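Local atomic coordinates of YghZ aldo-keto reductase (Escherichia coli, PDB entry 3N6Q), a protein that probably reduces aldehydes or ketones with a nicotinamide cofactor, as other members of the aldo-keto reductase family do. Residues Y15-G19 / L290-T296; Y136-E142 / S168-R174; I191-N197 / V217-T223. All blocks are in the same frame, centred on the assembly; numbering follows the deposited sequence.

Contact 1. Residues Y15-G19 / L290-T296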
loop_
_atom_site.group_PDB
_atom_site.type_symbol
_atom_site.label_atom_id
_atom_site.label_comp_id
_atom_site.label_asym_id
_atom_site.label_seq_id
_atom_site.Cartn_x
_atom_site.Cartn_y
_atom_site.Cartn_z
ATOM N N TYR B 15 -25.581 2.039 23.142
ATOM C CA TYR B 15 -24.619 1.606 22.132
ATOM C C TYR B 15 -24.328 0.125 22.329
ATOM O O TYR B 15 -24.224 -0.352 23.478
ATOM C CB TYR B 15 -23.345 2.403 22.307
ATOM C CG TYR B 15 -23.653 3.882 22.036
ATOM C CD1 TYR B 15 -23.678 4.377 20.701
ATOM C CD2 TYR B 15 -23.951 4.769 23.092
ATOM C CE1 TYR B 15 -24.102 5.697 20.425
ATOM C CE2 TYR B 15 -24.312 6.119 22.833
ATOM C CZ TYR B 15 -24.372 6.572 21.498
ATOM O OH TYR B 15 -24.749 7.872 21.232
ATOM N N ARG B 16 -24.175 -0.588 21.220
ATOM C CA ARG B 16 -23.871 -2.027 21.242
ATOM C C ARG B 16 -22.629 -2.294 20.447
ATOM O O ARG B 16 -22.528 -1.813 19.276
ATOM C CB ARG B 16 -25.033 -2.789 20.602
ATOM C CG ARG B 16 -26.349 -2.596 21.403
ATOM C CD ARG B 16 -27.457 -3.509 20.821
ATOM N NE ARG B 16 -28.610 -3.431 21.727
ATOM C CZ ARG B 16 -29.528 -4.374 21.883
ATOM N NH1 ARG B 16 -29.519 -5.478 21.112
ATOM N NH2 ARG B 16 -30.485 -4.184 22.808
ATOM N N TYR B 17 -21.697 -3.071 21.031
ATOM C CA TYR B 17 -20.536 -3.542 20.268
ATOM C C TYR B 17 -21.002 -4.341 19.099
ATOM O O TYR B 17 -21.881 -5.197 19.220
ATOM C CB TYR B 17 -19.559 -4.378 21.138
ATOM C CG TYR B 17 -18.795 -3.503 22.078
ATOM C CD1 TYR B 17 -17.598 -2.944 21.689
ATOM C CD2 TYR B 17 -19.318 -3.155 23.334
ATOM C CE1 TYR B 17 -16.912 -2.026 22.535
ATOM C CE2 TYR B 17 -18.617 -2.297 24.210
ATOM C CZ TYR B 17 -17.431 -1.743 23.799
ATOM O OH TYR B 17 -16.747 -0.902 24.627
ATOM N N CYS B 18 -20.376 -4.121 17.932
ATOM C CA CYS B 18 -20.850 -4.773 16.707
ATOM C C CYS B 18 -20.123 -6.137 16.599
ATOM O O CYS B 18 -18.903 -6.168 16.374
ATOM C CB CYS B 18 -20.430 -3.830 15.514
ATOM S SG CYS B 18 -20.931 -4.503 13.940
ATOM N N GLY B 19 -20.813 -7.247 16.891
ATOM C CA GLY B 19 -20.191 -8.572 16.857
ATOM C C GLY B 19 -19.049 -8.653 17.865
ATOM O O GLY B 19 -19.161 -8.093 18.961
ATOM N N LEU B 290 -34.567 -5.602 19.399
ATOM C CA LEU B 290 -33.484 -5.223 20.309
ATOM C C LEU B 290 -33.600 -5.942 21.712
ATOM O O LEU B 290 -32.908 -5.563 22.674
ATOM C CB LEU B 290 -33.566 -3.739 20.593
ATOM C CG LEU B 290 -33.105 -2.877 19.384
ATOM C CD1 LEU B 290 -33.331 -1.414 19.654
ATOM C CD2 LEU B 290 -31.613 -3.189 19.003
ATOM N N LYS B 291 -34.460 -6.953 21.785
ATOM C CA LYS B 291 -34.830 -7.571 23.082
ATOM C C LYS B 291 -33.702 -8.401 23.657
ATOM O O LYS B 291 -33.719 -8.776 24.854
ATOM C CB LYS B 291 -36.044 -8.489 22.901
ATOM C CG LYS B 291 -35.780 -9.752 22.040
ATOM C CD LYS B 291 -37.163 -10.471 21.715
ATOM C CE LYS B 291 -37.053 -11.642 20.737
ATOM N NZ LYS B 291 -36.588 -11.201 19.344
ATOM N N ASP B 292 -32.761 -8.762 22.790
ATOM C CA ASP B 292 -31.589 -9.499 23.215
ATOM C C ASP B 292 -30.379 -9.061 22.361
ATOM O O ASP B 292 -30.450 -8.082 21.593
ATOM C CB ASP B 292 -31.841 -11.000 23.056
ATOM C CG ASP B 292 -32.191 -11.388 21.605
ATOM O OD1 ASP B 292 -31.697 -10.738 20.614
ATOM O OD2 ASP B 292 -32.972 -12.369 21.468
ATOM N N ASP B 293 -29.296 -9.824 22.404
ATOM C CA ASP B 293 -28.074 -9.243 21.897
ATOM C C ASP B 293 -27.755 -9.752 20.514
ATOM O O ASP B 293 -26.655 -9.579 20.058
ATOM C CB ASP B 293 -26.918 -9.451 22.870
ATOM C CG ASP B 293 -26.484 -10.891 22.953
ATOM O OD1 ASP B 293 -27.038 -11.755 22.212
ATOM O OD2 ASP B 293 -25.561 -11.166 23.775
ATOM N N ARG B 294 -28.752 -10.323 19.843
ATOM C CA ARG B 294 -28.585 -10.929 18.506
ATOM C C ARG B 294 -28.575 -9.836 17.416
ATOM O O ARG B 294 -28.244 -10.091 16.229
ATOM C CB ARG B 294 -29.778 -11.862 18.219
ATOM C CG ARG B 294 -29.953 -12.983 19.284
ATOM C CD ARG B 294 -28.917 -14.139 19.092
ATOM N NE ARG B 294 -29.535 -15.268 18.419
ATOM C CZ ARG B 294 -28.887 -16.289 17.850
ATOM N NH1 ARG B 294 -27.569 -16.403 17.901
ATOM N NH2 ARG B 294 -29.591 -17.231 17.218
ATOM N N VAL B 295 -29.020 -8.649 17.794
ATOM C CA VAL B 295 -29.132 -7.562 16.832
ATOM C C VAL B 295 -28.294 -6.426 17.381
ATOM O O VAL B 295 -28.471 -6.014 18.539
ATOM C CB VAL B 295 -30.602 -7.169 16.631
ATOM C CG1 VAL B 295 -30.759 -5.812 15.854
ATOM C CG2 VAL B 295 -31.344 -8.261 15.854
ATOM N N THR B 296 -27.359 -5.917 16.576
ATOM C CA THR B 296 -26.543 -4.765 16.994
ATOM C C THR B 296 -27.286 -3.425 16.925
ATOM O O THR B 296 -27.105 -2.532 17.797
ATOM C CB THR B 296 -25.279 -4.668 16.040
ATOM O OG1 THR B 296 -24.691 -5.966 15.904
ATOM C CG2 THR B 296 -24.268 -3.705 16.587
HETATM O O HOH W 1 -23.486 -7.279 17.726
#
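The loop 290-296 wraps round one long side chain, that of R16 in strand 15-17. At L290, the first residue to leave the helical conformation after helix 281-289, the chain turns. L290 O accepts a hydrogen bond from R16 NH2 at 2.8 Å. The leucine side chain also lies over one face of the guanidinium, with L290 CD2 3.7 Å from R16 CZ. D292 adds the second carbonyl: D292 O accepts from R16 NH1 at 2.8 Å. Its carboxylate takes no part in this. D292 OD1 instead accepts from R294 N at 3.1 Å, an Asx turn that curls the loop. D293 comes near with its backbone, D293 CA lying 4.1 Å from R16 NH1. V295 O then supplies the third carbonyl, 2.8 Å from R16 NH1. Within the contact the guanidinium is held by these three backbone oxygens and by neither aspartate carboxylate; R16 NE bonds Q14 OE1. T296 closes the contact. T296 CG2 packs 3.6 Å from C18 CA, and water 1 joins T296 OG1 (2.5 Å) to Y17 O (3.0 Å) and G19 N (2.8 Å). T296 OG1 is also hydrogen-bonded to C219 N. Strand 15-17 pairs antiparallel with strand 24-31. The CA-to-CB bonds of Y15 and Y17 point away from the loop, and their side chains touch P106 and N143 of a second subunit, respectively. This is the N-terminal beta hairpin of the aldo-keto reductases, which closes the bottom of the TIM barrel, here fixed to the loop leading into strand 297-300.

Contact 2. Residues Y136-E142 / S168-R174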
loop_
_atom_site.group_PDB
_atom_site.type_symbol
_atom_site.label_atom_id
_atom_site.label_comp_id
_atom_site.label_asym_id
_atom_site.label_seq_id
_atom_site.Cartn_x
_atom_site.Cartn_y
_atom_site.Cartn_z
ATOM N N TYR B 136 -19.976 -1.864 2.093
ATOM C CA TYR B 136 -20.691 -3.169 1.940
ATOM C C TYR B 136 -20.673 -3.662 0.485
ATOM O O TYR B 136 -20.959 -2.892 -0.434
ATOM C CB TYR B 136 -22.171 -2.938 2.183
ATOM C CG TYR B 136 -22.561 -2.867 3.661
ATOM C CD1 TYR B 136 -23.058 -4.009 4.332
ATOM C CD2 TYR B 136 -22.545 -1.621 4.340
ATOM C CE1 TYR B 136 -23.576 -3.927 5.654
ATOM C CE2 TYR B 136 -23.009 -1.532 5.693
ATOM C CZ TYR B 136 -23.539 -2.689 6.324
ATOM O OH TYR B 136 -24.007 -2.542 7.615
ATOM N N SER B 137 -20.621 -4.998 0.315
ATOM C CA SER B 137 -21.293 -5.623 -0.805
ATOM C C SER B 137 -22.804 -5.607 -0.533
ATOM O O SER B 137 -23.276 -6.256 0.445
ATOM C CB SER B 137 -20.737 -7.066 -0.946
ATOM O OG SER B 137 -21.490 -7.695 -1.960
ATOM N N HIS B 138 -23.591 -4.965 -1.411
ATOM C CA HIS B 138 -25.042 -4.671 -1.123
ATOM C C HIS B 138 -25.942 -5.912 -1.302
ATOM O O HIS B 138 -27.082 -5.989 -0.779
ATOM C CB HIS B 138 -25.547 -3.530 -2.036
ATOM C CG HIS B 138 -26.679 -2.742 -1.447
ATOM N ND1 HIS B 138 -27.085 -1.526 -1.968
ATOM C CD2 HIS B 138 -27.581 -3.062 -0.485
ATOM C CE1 HIS B 138 -28.183 -1.124 -1.346
ATOM N NE2 HIS B 138 -28.489 -2.026 -0.419
ATOM N N ARG B 139 -25.454 -6.872 -2.072
ATOM C CA ARG B 139 -26.227 -8.091 -2.384
ATOM C C ARG B 139 -25.339 -9.151 -2.948
ATOM O O ARG B 139 -24.191 -8.893 -3.384
ATOM C CB ARG B 139 -27.411 -7.832 -3.317
ATOM C CG ARG B 139 -26.998 -7.257 -4.739
ATOM C CD ARG B 139 -27.957 -7.759 -5.863
ATOM N NE ARG B 139 -27.838 -6.919 -7.069
ATOM C CZ ARG B 139 -28.781 -6.746 -8.018
ATOM N NH1 ARG B 139 -29.928 -7.442 -7.990
ATOM N NH2 ARG B 139 -28.570 -5.877 -9.029
ATOM N N VAL B 140 -25.874 -10.364 -3.032
ATOM C CA VAL B 140 -25.126 -11.436 -3.699
ATOM C C VAL B 140 -25.130 -11.270 -5.239
ATOM O O VAL B 140 -26.191 -11.083 -5.834
ATOM C CB VAL B 140 -25.771 -12.813 -3.306
ATOM C CG1 VAL B 140 -25.192 -13.997 -4.164
ATOM C CG2 VAL B 140 -25.549 -13.052 -1.822
ATOM N N ASP B 141 -23.974 -11.467 -5.877
ATOM C CA ASP B 141 -23.914 -11.637 -7.345
ATOM C C ASP B 141 -23.478 -13.077 -7.611
ATOM O O ASP B 141 -22.324 -13.413 -7.369
ATOM C CB ASP B 141 -22.849 -10.691 -7.909
ATOM C CG ASP B 141 -22.715 -10.782 -9.426
ATOM O OD1 ASP B 141 -23.474 -11.568 -10.021
ATOM O OD2 ASP B 141 -21.875 -10.005 -10.011
ATOM N N GLU B 142 -24.397 -13.913 -8.089
ATOM C CA GLU B 142 -24.050 -15.367 -8.315
ATOM C C GLU B 142 -23.038 -15.550 -9.446
ATOM O O GLU B 142 -22.346 -16.586 -9.564
ATOM C CB GLU B 142 -25.316 -16.147 -8.630
ATOM C CG GLU B 142 -26.179 -16.319 -7.393
ATOM C CD GLU B 142 -27.360 -17.277 -7.603
ATOM O OE1 GLU B 142 -27.458 -17.903 -8.695
ATOM O OE2 GLU B 142 -28.162 -17.414 -6.649
ATOM N N SER B 168 -24.485 -7.484 2.770
ATOM C CA SER B 168 -25.944 -7.354 2.907
ATOM C C SER B 168 -26.674 -8.406 2.093
ATOM O O SER B 168 -26.365 -8.631 0.944
ATOM C CB SER B 168 -26.422 -5.923 2.513
ATOM O OG SER B 168 -27.812 -5.786 2.772
ATOM N N SER B 169 -27.590 -9.110 2.768
ATOM C CA SER B 169 -28.449 -10.124 2.175
ATOM C C SER B 169 -27.747 -11.341 1.588
ATOM O O SER B 169 -28.194 -11.915 0.591
ATOM C CB SER B 169 -29.511 -9.518 1.266
ATOM O OG SER B 169 -30.130 -8.359 1.890
ATOM N N TYR B 170 -26.698 -11.792 2.270
ATOM C CA TYR B 170 -25.988 -13.021 1.920
ATOM C C TYR B 170 -26.590 -14.111 2.779
ATOM O O TYR B 170 -26.772 -13.910 3.965
ATOM C CB TYR B 170 -24.510 -12.892 2.254
ATOM C CG TYR B 170 -23.731 -12.190 1.143
ATOM C CD1 TYR B 170 -24.044 -10.867 0.787
ATOM C CD2 TYR B 170 -22.620 -12.799 0.592
ATOM C CE1 TYR B 170 -23.307 -10.191 -0.244
ATOM C CE2 TYR B 170 -21.848 -12.139 -0.367
ATOM C CZ TYR B 170 -22.183 -10.839 -0.752
ATOM O OH TYR B 170 -21.379 -10.261 -1.717
ATOM N N SER B 171 -26.874 -15.261 2.173
ATOM C CA SER B 171 -27.217 -16.463 2.977
ATOM C C SER B 171 -26.174 -16.819 4.050
ATOM O O SER B 171 -25.003 -16.409 3.997
ATOM C CB SER B 171 -27.411 -17.655 2.033
ATOM O OG SER B 171 -26.135 -18.000 1.468
ATOM N N PRO B 172 -26.567 -17.683 5.023
ATOM C CA PRO B 172 -25.571 -18.210 5.950
ATOM C C PRO B 172 -24.319 -18.795 5.286
ATOM O O PRO B 172 -23.192 -18.517 5.731
ATOM C CB PRO B 172 -26.355 -19.281 6.776
ATOM C CG PRO B 172 -27.807 -18.931 6.610
ATOM C CD PRO B 172 -27.940 -18.214 5.251
ATOM N N GLU B 173 -24.501 -19.660 4.290
ATOM C CA GLU B 173 -23.378 -20.361 3.671
ATOM C C GLU B 173 -22.470 -19.328 2.964
ATOM O O GLU B 173 -21.247 -19.393 3.090
ATOM C CB GLU B 173 -23.938 -21.343 2.632
ATOM C CG GLU B 173 -24.846 -22.468 3.238
ATOM C CD GLU B 173 -26.249 -22.008 3.781
ATOM O OE1 GLU B 173 -26.873 -20.999 3.292
ATOM O OE2 GLU B 173 -26.740 -22.732 4.698
ATOM N N ARG B 174 -23.081 -18.410 2.202
ATOM C CA ARG B 174 -22.288 -17.333 1.541
ATOM C C ARG B 174 -21.589 -16.388 2.559
ATOM O O ARG B 174 -20.415 -16.015 2.387
ATOM C CB ARG B 174 -23.129 -16.562 0.558
ATOM C CG ARG B 174 -23.444 -17.378 -0.702
ATOM C CD ARG B 174 -24.352 -16.620 -1.669
ATOM N NE ARG B 174 -24.576 -17.369 -2.919
ATOM C CZ ARG B 174 -23.780 -17.318 -4.005
ATOM N NH1 ARG B 174 -22.587 -16.718 -3.957
ATOM N NH2 ARG B 174 -24.137 -17.982 -5.115
HETATM O O HOH W 2 -29.516 -6.580 -0.094
HETATM O O HOH W 3 -28.551 -10.901 -2.024
HETATM O O HOH W 4 -21.608 -12.036 -4.021
HETATM O O HOH W 5 -21.050 -15.973 -6.371
HETATM O O HOH W 6 -22.623 -18.547 -7.356
#
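Both segments leave neighbouring parallel strands of the TIM barrel, 132-137 and 162-168, at their C-terminal ends, the side where aldo-keto reductases hold their active site. H138 CA lies 4.9 Å from S168 CA. S168 N donates to S137 O at 2.9 Å, and R139 CA makes a CH···O contact of 3.4 Å with S168 O. Beyond this the backbones part: V140 CA and Y170 CA are 5.9 Å apart. Water 3 bridges V140 N (2.9 Å) and S169 O (2.8 Å). The Y170 ring fills the space between the loops. V140 CG2 sits 3.6 Å from its centroid, a CH-pi contact over the face. S171 N-caps helix 172-183, S171 OG accepting from R174 N at 3.2 Å. R174 reaches back from the helix, V140 CG1 lying over its guanidinium. Waters 5 and 6 link R174 to D141 O and E142 O. Y170 OH and S137 OG share a hydrogen bond of 2.6 Å, and water 4 joins Y170 OH (2.9 Å) to D141 N (3.1 Å).

Contact 3. Residues I191-N197 / V217-T223; sequences IHQPSYN and VGCIAFT
Two adjacent parallel strands of the TIM barrel, 191-193 and 218-221, are extended (H192 phi/psi -123/131); their axes approach to 4.5 Å at 24°. I191 pairs with G218 (CA-CA 4.3 Å) and H192 with C219 (5.0 Å). H192 N donates to G218 O (2.9 Å), I220 N to H192 O (2.9 Å). After the gap at P194, which has no N-H, a single bridge pairs S195 with F222 (CA-CA 4.5 Å): F222 N to P194 O (2.8 Å), Y196 N to F222 O (3.2 Å). I191 and I220, both t,t, face the barrel interior, I191 CD1 3.7 Å from I220 CG2. Q193 (t,t) sets its CB 3.6 Å from I220 CG2. H192 (t, chi2 -59°) points outward to L208 and L212; its NE2 bonds Y170 O. P194 CG packs 3.7 Å from C219 SG. F222 (t, chi2 73°) offers its ring edge to S195 OG, 3.5 Å from F222 CD2. T223 is left-handed (51/50), chi1 p; T223 OG1 donates to F222 O (2.7 Å). N197 (chi1 p) accepts from L199 N at OD1; N197 ND2 donates to T223 O at 2.9 Å.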
loop_
_atom_site.group_PDB
_atom_site.type_symbol
_atom_site.label_atom_id
_atom_site.label_comp_id
_atom_site.label_asym_id
_atom_site.label_seq_id
_atom_site.Cartn_x
_atom_site.Cartn_y
_atom_site.Cartn_z
ATOM N N ILE B 191 -19.897 -6.878 9.820
ATOM C CA ILE B 191 -21.333 -6.655 9.945
ATOM C C ILE B 191 -22.082 -7.241 8.756
ATOM O O ILE B 191 -21.576 -7.279 7.576
ATOM C CB ILE B 191 -21.647 -5.135 10.182
ATOM C CG1 ILE B 191 -23.081 -4.899 10.602
ATOM C CG2 ILE B 191 -21.355 -4.285 8.873
ATOM C CD1 ILE B 191 -23.250 -3.396 11.188
ATOM N N HIS B 192 -23.313 -7.696 9.040
ATOM C CA HIS B 192 -24.236 -8.194 8.043
ATOM C C HIS B 192 -25.494 -7.348 8.196
ATOM O O HIS B 192 -25.989 -7.116 9.338
ATOM C CB HIS B 192 -24.527 -9.711 8.294
ATOM C CG HIS B 192 -25.344 -10.387 7.220
ATOM N ND1 HIS B 192 -26.613 -9.973 6.864
ATOM C CD2 HIS B 192 -25.069 -11.464 6.435
ATOM C CE1 HIS B 192 -27.092 -10.775 5.930
ATOM N NE2 HIS B 192 -26.158 -11.673 5.635
ATOM N N GLN B 193 -25.996 -6.827 7.078
ATOM C CA GLN B 193 -27.274 -6.148 7.063
ATOM C C GLN B 193 -28.350 -6.953 6.345
ATOM O O GLN B 193 -28.473 -6.867 5.109
ATOM C CB GLN B 193 -27.096 -4.731 6.412
ATOM C CG GLN B 193 -28.348 -3.956 6.325
ATOM C CD GLN B 193 -28.086 -2.531 5.781
ATOM O OE1 GLN B 193 -28.840 -2.049 4.966
ATOM N NE2 GLN B 193 -27.077 -1.858 6.289
ATOM N N PRO B 194 -29.197 -7.711 7.109
ATOM C CA PRO B 194 -30.341 -8.439 6.525
ATOM C C PRO B 194 -31.620 -7.635 6.688
ATOM O O PRO B 194 -31.731 -6.761 7.560
ATOM C CB PRO B 194 -30.399 -9.723 7.382
ATOM C CG PRO B 194 -30.052 -9.181 8.792
ATOM C CD PRO B 194 -28.928 -8.122 8.510
ATOM N N SER B 195 -32.631 -7.926 5.889
ATOM C CA SER B 195 -33.954 -7.422 6.208
ATOM C C SER B 195 -34.409 -8.329 7.340
ATOM O O SER B 195 -34.379 -9.552 7.173
ATOM C CB SER B 195 -34.920 -7.665 5.019
ATOM O OG SER B 195 -34.585 -6.771 3.959
ATOM N N TYR B 196 -34.991 -7.736 8.381
ATOM C CA TYR B 196 -35.313 -8.504 9.619
ATOM C C TYR B 196 -36.305 -7.699 10.437
ATOM O O TYR B 196 -36.084 -6.524 10.709
ATOM C CB TYR B 196 -34.019 -8.690 10.425
ATOM C CG TYR B 196 -34.186 -9.617 11.619
ATOM C CD1 TYR B 196 -35.260 -10.508 11.687
ATOM C CD2 TYR B 196 -33.327 -9.517 12.701
ATOM C CE1 TYR B 196 -35.371 -11.417 12.779
ATOM C CE2 TYR B 196 -33.481 -10.356 13.819
ATOM C CZ TYR B 196 -34.470 -11.311 13.826
ATOM O OH TYR B 196 -34.589 -12.164 14.934
ATOM N N ASN B 197 -37.474 -8.279 10.716
ATOM C CA ASN B 197 -38.454 -7.599 11.540
ATOM C C ASN B 197 -39.435 -8.654 12.069
ATOM O O ASN B 197 -39.301 -9.866 11.803
ATOM C CB ASN B 197 -39.221 -6.520 10.719
ATOM C CG ASN B 197 -39.818 -7.061 9.400
ATOM O OD1 ASN B 197 -40.722 -7.888 9.403
ATOM N ND2 ASN B 197 -39.345 -6.524 8.263
ATOM N N VAL B 217 -19.680 -11.599 13.866
ATOM C CA VAL B 217 -20.126 -10.531 12.915
ATOM C C VAL B 217 -21.364 -9.842 13.496
ATOM O O VAL B 217 -22.309 -10.516 13.994
ATOM C CB VAL B 217 -20.477 -11.206 11.567
ATOM C CG1 VAL B 217 -21.021 -10.192 10.524
ATOM C CG2 VAL B 217 -19.219 -12.018 11.054
ATOM N N GLY B 218 -21.420 -8.509 13.396
ATOM C CA GLY B 218 -22.646 -7.838 13.866
ATOM C C GLY B 218 -23.819 -7.961 12.897
ATOM O O GLY B 218 -23.715 -8.511 11.809
ATOM N N CYS B 219 -24.979 -7.505 13.334
ATOM C CA CYS B 219 -26.200 -7.642 12.573
ATOM C C CYS B 219 -26.966 -6.317 12.690
ATOM O O CYS B 219 -27.366 -5.919 13.806
ATOM C CB CYS B 219 -27.082 -8.768 13.183
ATOM S SG CYS B 219 -28.592 -9.017 12.240
ATOM N N ILE B 220 -27.247 -5.666 11.546
ATOM C CA ILE B 220 -27.988 -4.459 11.565
ATOM C C ILE B 220 -29.255 -4.670 10.759
ATOM O O ILE B 220 -29.215 -5.072 9.607
ATOM C CB ILE B 220 -27.141 -3.201 11.147
ATOM C CG1 ILE B 220 -28.059 -1.991 11.134
ATOM C CG2 ILE B 220 -26.594 -3.426 9.708
ATOM C CD1 ILE B 220 -27.266 -0.630 11.069
ATOM N N ALA B 221 -30.410 -4.556 11.426
ATOM C CA ALA B 221 -31.670 -4.883 10.783
ATOM C C ALA B 221 -32.194 -3.797 9.819
ATOM O O ALA B 221 -32.570 -2.678 10.220
ATOM C CB ALA B 221 -32.781 -5.207 11.885
ATOM N N PHE B 222 -32.360 -4.182 8.545
ATOM C CA PHE B 222 -32.926 -3.272 7.529
ATOM C C PHE B 222 -34.439 -3.496 7.488
ATOM O O PHE B 222 -34.938 -4.618 7.713
ATOM C CB PHE B 222 -32.302 -3.658 6.169
ATOM C CG PHE B 222 -32.832 -2.863 5.005
ATOM C CD1 PHE B 222 -32.459 -1.530 4.839
ATOM C CD2 PHE B 222 -33.693 -3.439 4.086
ATOM C CE1 PHE B 222 -32.948 -0.766 3.773
ATOM C CE2 PHE B 222 -34.190 -2.682 3.016
ATOM C CZ PHE B 222 -33.800 -1.341 2.854
ATOM N N THR B 223 -35.202 -2.417 7.270
ATOM C CA THR B 223 -36.697 -2.418 7.295
ATOM C C THR B 223 -37.277 -3.069 8.585
ATOM O O THR B 223 -38.143 -3.935 8.502
ATOM C CB THR B 223 -37.418 -3.077 6.112
ATOM O OG1 THR B 223 -36.951 -4.425 5.881
ATOM C CG2 THR B 223 -37.233 -2.206 4.822
#

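How the contacts relate
All three contacts reach the same barrel sheet. Contact 3 is the core, buried and held by parallel backbone pairing with apolar packing. Contacts 1 and 2 are partly buried, lie at opposite ends of the barrel, and their centres are about 21 Å apart. Contact 1 relies on one arginine and backbone carbonyls, contact 2 on an aromatic ring and bridging waters. Contact 3 touches both. T296 N of contact 1 lies 2.8 Å from C219 O, a probable hydrogen bond. S168 OG of contact 2 lies 2.7 Å from Q193 O, likewise probable. Only contact 1 touches another subunit.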